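Local coordinates for 2-aminomuconate 6-semialdehyde dehydrogenase (Burkholderia cenocepacia, PDB 4U3W), which probably catalyses the oxidation of 2-aminomuconate 6-semialdehyde to 2-aminomuconate with a nicotinamide cofactor, at residues A[325-330]-A[370-375]; A[358-363]-A[405-410]. All blocks are in the same frame, centred on the assembly; numbering follows the deposited sequence.

How the contacts relate
Following the chain from the N terminus, helix 319-331 comes first, then helix 351-366, strand 370-373 and the loop after helix 403-406. Contact 1 joins the first of these to the third and closes a loop of 39 residues that contains helix 351-366. Contact 2 joins helix 351-366 to residues 405-410 and closes a loop of 41 residues that contains strand 370-373. The two closures therefore cross and do not nest. Their centres are about 16 Å apart, and they touch where Gly375 C lies 3.4 Å from Phe361 CD2. Together they tie two helices to the edge strand of the seven-stranded sheet and to the loop leading into strand 413-419.

Contact 1. Residues A[325-330]-A[370-375]; sequences ALKEQA and TVVTGG
Lys327 lies obliquely across Val372 and has the largest share of the buried surface, followed by Val372 and Thr373. Its chain is fully extended, with CG anti to the backbone N (chi1 174°). This carries the methylenes past one methyl of the valine. Lys327 CB and CD are 3.8 and 3.7 Å from Val372 CG1, so one branch of the valine meets a run of aliphatic carbons. Further out, Lys327 CE comes 3.4 Å from Val372 O. Lys327 NZ stays 3.7 Å from the same oxygen, and the contact is one of van der Waals packing. Thr373 and Ala330 add a looser inner layer. Ala330 CB is 4.3 Å from Thr373 CG2, and Lys327 CG is equally far from Thr373 CB. The threonine turns its methyl to the helix, while its hydroxyl OG1 is hydrogen-bonded to Gln331 NE2, one residue beyond the segment. Both residues of this layer are buried, whereas Lys327 and Val372 are partly exposed. The segment axes approach to 8.7 Å at an angle of 55°. Val372 and Thr373 also pack on Ile394 of the neighbouring strand 393-396, and Leu326 reaches that same residue from the helix. The arrangement is that of a helix packed on one face of a mixed sheet, reaching its outermost strand 370-373, in the alpha/beta catalytic domain of the aldehyde dehydrogenase fold.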
loop_
_atom_site.group_PDB
_atom_site.type_symbol
_atom_site.label_atom_id
_atom_site.label_comp_id
_atom_site.label_asym_id
_atom_site.label_seq_id
_atom_site.Cartn_x
_atom_site.Cartn_y
_atom_site.Cartn_z
ATOM N N ALA A 325 3.521 -40.842 22.587
ATOM C CA ALA A 325 2.163 -40.293 22.371
ATOM C C ALA A 325 1.760 -40.248 20.906
ATOM O O ALA A 325 0.603 -40.488 20.543
ATOM C CB ALA A 325 2.045 -38.870 22.951
ATOM N N LEU A 326 2.693 -39.894 20.049
ATOM C CA LEU A 326 2.351 -39.854 18.625
ATOM C C LEU A 326 2.060 -41.259 18.103
ATOM O O LEU A 326 1.193 -41.467 17.229
ATOM C CB LEU A 326 3.484 -39.225 17.823
ATOM C CG LEU A 326 3.111 -38.868 16.358
ATOM C CD1 LEU A 326 2.173 -37.632 16.288
ATOM C CD2 LEU A 326 4.365 -38.640 15.561
ATOM N N LYS A 327 2.818 -42.220 18.611
ATOM C CA LYS A 327 2.643 -43.615 18.193
ATOM C C LYS A 327 1.213 -44.071 18.502
ATOM O O LYS A 327 0.530 -44.642 17.649
ATOM C CB LYS A 327 3.683 -44.518 18.881
ATOM C CG LYS A 327 3.487 -46.015 18.618
ATOM C CD LYS A 327 4.477 -46.870 19.431
ATOM C CE LYS A 327 4.226 -48.354 19.168
ATOM N NZ LYS A 327 5.256 -49.249 19.797
ATOM N N GLU A 328 0.774 -43.824 19.730
ATOM C CA GLU A 328 -0.584 -44.164 20.154
ATOM C C GLU A 328 -1.685 -43.502 19.291
ATOM O O GLU A 328 -2.640 -44.155 18.874
ATOM C CB GLU A 328 -0.742 -43.811 21.656
ATOM C CG GLU A 328 -2.127 -43.982 22.222
ATOM C CD GLU A 328 -2.190 -43.644 23.710
ATOM O OE1 GLU A 328 -1.182 -43.858 24.432
ATOM O OE2 GLU A 328 -3.238 -43.124 24.150
ATOM N N GLN A 329 -1.563 -42.218 18.975
ATOM C CA GLN A 329 -2.561 -41.587 18.108
ATOM C C GLN A 329 -2.507 -42.096 16.660
ATOM O O GLN A 329 -3.545 -42.177 15.958
ATOM C CB GLN A 329 -2.375 -40.052 18.129
ATOM C CG GLN A 329 -2.633 -39.442 19.558
ATOM C CD GLN A 329 -2.776 -37.917 19.539
ATOM O OE1 GLN A 329 -2.937 -37.311 18.488
ATOM N NE2 GLN A 329 -2.687 -37.287 20.733
ATOM N N ALA A 330 -1.300 -42.357 16.188
ATOM C CA ALA A 330 -1.133 -42.874 14.812
ATOM C C ALA A 330 -1.756 -44.274 14.686
ATOM O O ALA A 330 -2.382 -44.598 13.687
ATOM C CB ALA A 330 0.359 -42.906 14.434
ATOM N N THR A 370 14.733 -47.180 13.143
ATOM C CA THR A 370 13.845 -47.920 14.033
ATOM C C THR A 370 12.407 -47.669 13.622
ATOM O O THR A 370 11.977 -46.507 13.615
ATOM C CB THR A 370 14.025 -47.454 15.481
ATOM O OG1 THR A 370 15.342 -47.791 15.923
ATOM C CG2 THR A 370 12.983 -48.077 16.397
ATOM N N VAL A 371 11.646 -48.717 13.321
ATOM C CA VAL A 371 10.252 -48.539 12.906
ATOM C C VAL A 371 9.347 -48.537 14.122
ATOM O O VAL A 371 9.035 -49.585 14.679
ATOM C CB VAL A 371 9.774 -49.638 11.936
ATOM C CG1 VAL A 371 8.323 -49.399 11.528
ATOM C CG2 VAL A 371 10.683 -49.697 10.705
ATOM N N VAL A 372 8.926 -47.337 14.518
ATOM C CA VAL A 372 8.105 -47.154 15.710
ATOM C C VAL A 372 6.686 -47.666 15.461
ATOM O O VAL A 372 6.098 -48.315 16.303
ATOM C CB VAL A 372 8.067 -45.656 16.126
ATOM C CG1 VAL A 372 7.021 -45.417 17.200
ATOM C CG2 VAL A 372 9.468 -45.193 16.597
ATOM N N THR A 373 6.144 -47.370 14.287
ATOM C CA THR A 373 4.864 -47.937 13.906
ATOM C C THR A 373 4.745 -47.990 12.376
ATOM O O THR A 373 5.454 -47.264 11.662
ATOM C CB THR A 373 3.673 -47.124 14.514
ATOM O OG1 THR A 373 2.453 -47.824 14.247
ATOM C CG2 THR A 373 3.573 -45.712 13.890
ATOM N N GLY A 374 3.889 -48.863 11.856
ATOM C CA GLY A 374 3.676 -48.898 10.413
ATOM C C GLY A 374 4.794 -49.550 9.614
ATOM O O GLY A 374 5.280 -50.582 9.993
ATOM N N GLY A 375 5.166 -48.991 8.470
ATOM C CA GLY A 375 6.265 -49.586 7.705
ATOM C C GLY A 375 5.831 -50.509 6.586
ATOM O O GLY A 375 6.673 -51.156 5.951
#

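Contact 2. Residues A[358-363]-A[405-410]; sequences LSYFRL and VREEIF
Tyr360 lays one face of its ring on Ile409 and sends its hydroxyl to Glu407. Residues 407-410 read Glu-Glu-Ile-Phe, a sequence motif of the aldehyde dehydrogenase family. In relatives this loop runs beside the nicotinamide end of the cofactor site, and it probably does so here. The tight part is the ring on the isoleucine. Ile409 CG1 sits 3.9 Å from the ring centroid, 19° off the normal, and makes a CH-pi contact. It is displaced toward the rim, with Tyr360 CG its nearest atom at 3.7 Å. The other carbons of the isoleucine fill in beside it: Ile409 CD1 is 4.0 Å from Tyr360 CB, and Ile409 CG2 is 4.0 Å from Tyr360 CD2. Ile409 is buried and also packs on Trp395 of strand 393-396. Its backbone N is hydrogen-bonded to Glu310, which helps to fix the loop under the ring.

The Glu407 side is more open: Glu407 and Glu408 are partly exposed, and a polar bond replaces the close carbon packing. Glu408 O is merely 4.3 Å from Tyr360 CE2, while the Glu408 side chain starts out away from the helix, and its OE2 accepts a hydrogen bond from Gly275 N. Glu407 has CG anti to its carbonyl carbon (chi1 -63°) and an extended chain beyond, which brings the carboxylate to the ring edge. The ring and carboxylate planes stand 82° apart. Glu407 OE2 forms a salt bridge with Arg403, so the group is held through both oxygens. Tyr360 OH donates to the anti lone pair of Glu407 OE1 at 2.7 Å.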
loop_
_atom_site.group_PDB
_atom_site.type_symbol
_atom_site.label_atom_id
_atom_site.label_comp_id
_atom_site.label_asym_id
_atom_site.label_seq_id
_atom_site.Cartn_x
_atom_site.Cartn_y
_atom_site.Cartn_z
ATOM N N LEU A 358 6.795 -47.594 -0.666
ATOM C CA LEU A 358 7.241 -48.811 0.007
ATOM C C LEU A 358 8.739 -49.077 -0.230
ATOM O O LEU A 358 9.413 -49.674 0.595
ATOM C CB LEU A 358 6.390 -50.017 -0.430
ATOM C CG LEU A 358 4.958 -49.966 0.118
ATOM C CD1 LEU A 358 4.155 -51.116 -0.411
ATOM C CD2 LEU A 358 4.893 -49.988 1.642
ATOM N N SER A 359 9.256 -48.586 -1.345
ATOM C CA SER A 359 10.686 -48.637 -1.608
ATOM C C SER A 359 11.481 -47.698 -0.699
ATOM O O SER A 359 12.613 -48.001 -0.286
ATOM C CB SER A 359 10.959 -48.285 -3.071
ATOM O OG SER A 359 12.346 -48.245 -3.288
ATOM N N TYR A 360 10.921 -46.533 -0.383
ATOM C CA TYR A 360 11.549 -45.732 0.660
ATOM C C TYR A 360 11.445 -46.414 2.009
ATOM O O TYR A 360 12.360 -46.283 2.833
ATOM C CB TYR A 360 10.928 -44.333 0.761
ATOM C CG TYR A 360 11.591 -43.376 -0.190
ATOM C CD1 TYR A 360 12.877 -42.913 0.060
ATOM C CD2 TYR A 360 10.944 -42.934 -1.335
ATOM C CE1 TYR A 360 13.508 -42.057 -0.806
ATOM C CE2 TYR A 360 11.571 -42.065 -2.206
ATOM C CZ TYR A 360 12.850 -41.630 -1.932
ATOM O OH TYR A 360 13.489 -40.751 -2.782
ATOM N N PHE A 361 10.345 -47.123 2.260
ATOM C CA PHE A 361 10.199 -47.767 3.573
ATOM C C PHE A 361 11.300 -48.793 3.752
ATOM O O PHE A 361 11.905 -48.874 4.830
ATOM C CB PHE A 361 8.835 -48.435 3.738
ATOM C CG PHE A 361 7.716 -47.458 4.054
ATOM C CD1 PHE A 361 7.924 -46.095 3.974
ATOM C CD2 PHE A 361 6.466 -47.914 4.426
ATOM C CE1 PHE A 361 6.901 -45.225 4.249
ATOM C CE2 PHE A 361 5.466 -47.057 4.712
ATOM C CZ PHE A 361 5.676 -45.709 4.618
ATOM N N ARG A 362 11.590 -49.547 2.679
ATOM C CA ARG A 362 12.695 -50.491 2.711
ATOM C C ARG A 362 14.039 -49.767 2.835
ATOM O O ARG A 362 14.923 -50.210 3.574
ATOM C CB ARG A 362 12.690 -51.411 1.456
ATOM C CG ARG A 362 11.496 -52.363 1.397
ATOM C CD ARG A 362 11.613 -53.448 0.296
ATOM N NE ARG A 362 11.684 -52.921 -1.066
ATOM C CZ ARG A 362 10.625 -52.528 -1.777
ATOM N NH1 ARG A 362 9.402 -52.572 -1.250
ATOM N NH2 ARG A 362 10.792 -52.079 -3.021
ATOM N N LEU A 363 14.214 -48.655 2.119
ATOM C CA LEU A 363 15.474 -47.902 2.242
ATOM C C LEU A 363 15.736 -47.380 3.671
ATOM O O LEU A 363 16.878 -47.447 4.144
ATOM C CB LEU A 363 15.496 -46.729 1.258
ATOM C CG LEU A 363 16.741 -45.857 1.345
ATOM C CD1 LEU A 363 18.008 -46.640 1.046
ATOM C CD2 LEU A 363 16.636 -44.613 0.484
ATOM N N VAL A 405 15.623 -38.929 5.254
ATOM C CA VAL A 405 15.256 -37.676 5.898
ATOM C C VAL A 405 15.624 -36.485 5.006
ATOM O O VAL A 405 15.394 -35.350 5.415
ATOM C CB VAL A 405 15.920 -37.480 7.285
ATOM C CG1 VAL A 405 15.604 -38.646 8.164
ATOM C CG2 VAL A 405 17.444 -37.329 7.191
ATOM N N ARG A 406 16.185 -36.729 3.810
ATOM C CA ARG A 406 16.475 -35.613 2.892
ATOM C C ARG A 406 15.544 -35.610 1.668
ATOM O O ARG A 406 15.141 -34.529 1.180
ATOM C CB ARG A 406 17.943 -35.617 2.441
ATOM C CG ARG A 406 18.932 -35.410 3.577
ATOM C CD ARG A 406 20.369 -35.136 3.071
ATOM N NE ARG A 406 20.564 -33.738 2.659
ATOM C CZ ARG A 406 20.793 -32.725 3.501
ATOM N NH1 ARG A 406 20.864 -32.928 4.822
ATOM N NH2 ARG A 406 20.958 -31.491 3.026
ATOM N N GLU A 407 15.162 -36.784 1.186
ATOM C CA GLU A 407 14.389 -36.852 -0.059
ATOM C C GLU A 407 12.876 -36.863 0.196
ATOM O O GLU A 407 12.375 -37.519 1.122
ATOM C CB GLU A 407 14.813 -38.069 -0.865
ATOM C CG GLU A 407 16.278 -37.992 -1.290
ATOM C CD GLU A 407 16.847 -39.300 -1.861
ATOM O OE1 GLU A 407 16.072 -40.207 -2.246
ATOM O OE2 GLU A 407 18.096 -39.390 -1.949
ATOM N N GLU A 408 12.138 -36.102 -0.606
ATOM C CA GLU A 408 10.684 -36.023 -0.403
ATOM C C GLU A 408 10.107 -37.415 -0.694
ATOM O O GLU A 408 10.359 -37.955 -1.760
ATOM C CB GLU A 408 10.076 -34.943 -1.334
ATOM C CG GLU A 408 8.549 -34.862 -1.313
ATOM C CD GLU A 408 8.019 -33.761 -2.220
ATOM O OE1 GLU A 408 8.310 -33.807 -3.439
ATOM O OE2 GLU A 408 7.299 -32.872 -1.709
ATOM N N ILE A 409 9.335 -37.987 0.220
ATOM C CA ILE A 409 8.706 -39.308 0.002
ATOM C C ILE A 409 7.244 -39.186 -0.461
ATOM O O ILE A 409 6.798 -39.947 -1.327
ATOM C CB ILE A 409 8.780 -40.167 1.274
ATOM C CG1 ILE A 409 10.237 -40.419 1.623
ATOM C CG2 ILE A 409 8.069 -41.474 1.074
ATOM C CD1 ILE A 409 10.463 -41.065 3.076
ATOM N N PHE A 410 6.517 -38.205 0.099
ATOM C CA PHE A 410 5.132 -37.902 -0.287
ATOM C C PHE A 410 4.199 -39.070 0.072
ATOM O O PHE A 410 3.286 -39.436 -0.696
ATOM C CB PHE A 410 5.047 -37.542 -1.800
ATOM C CG PHE A 410 4.097 -36.390 -2.100
ATOM C CD1 PHE A 410 4.488 -35.065 -1.858
ATOM C CD2 PHE A 410 2.821 -36.620 -2.635
ATOM C CE1 PHE A 410 3.594 -33.964 -2.114
ATOM C CE2 PHE A 410 1.919 -35.532 -2.943
ATOM C CZ PHE A 410 2.306 -34.198 -2.657
#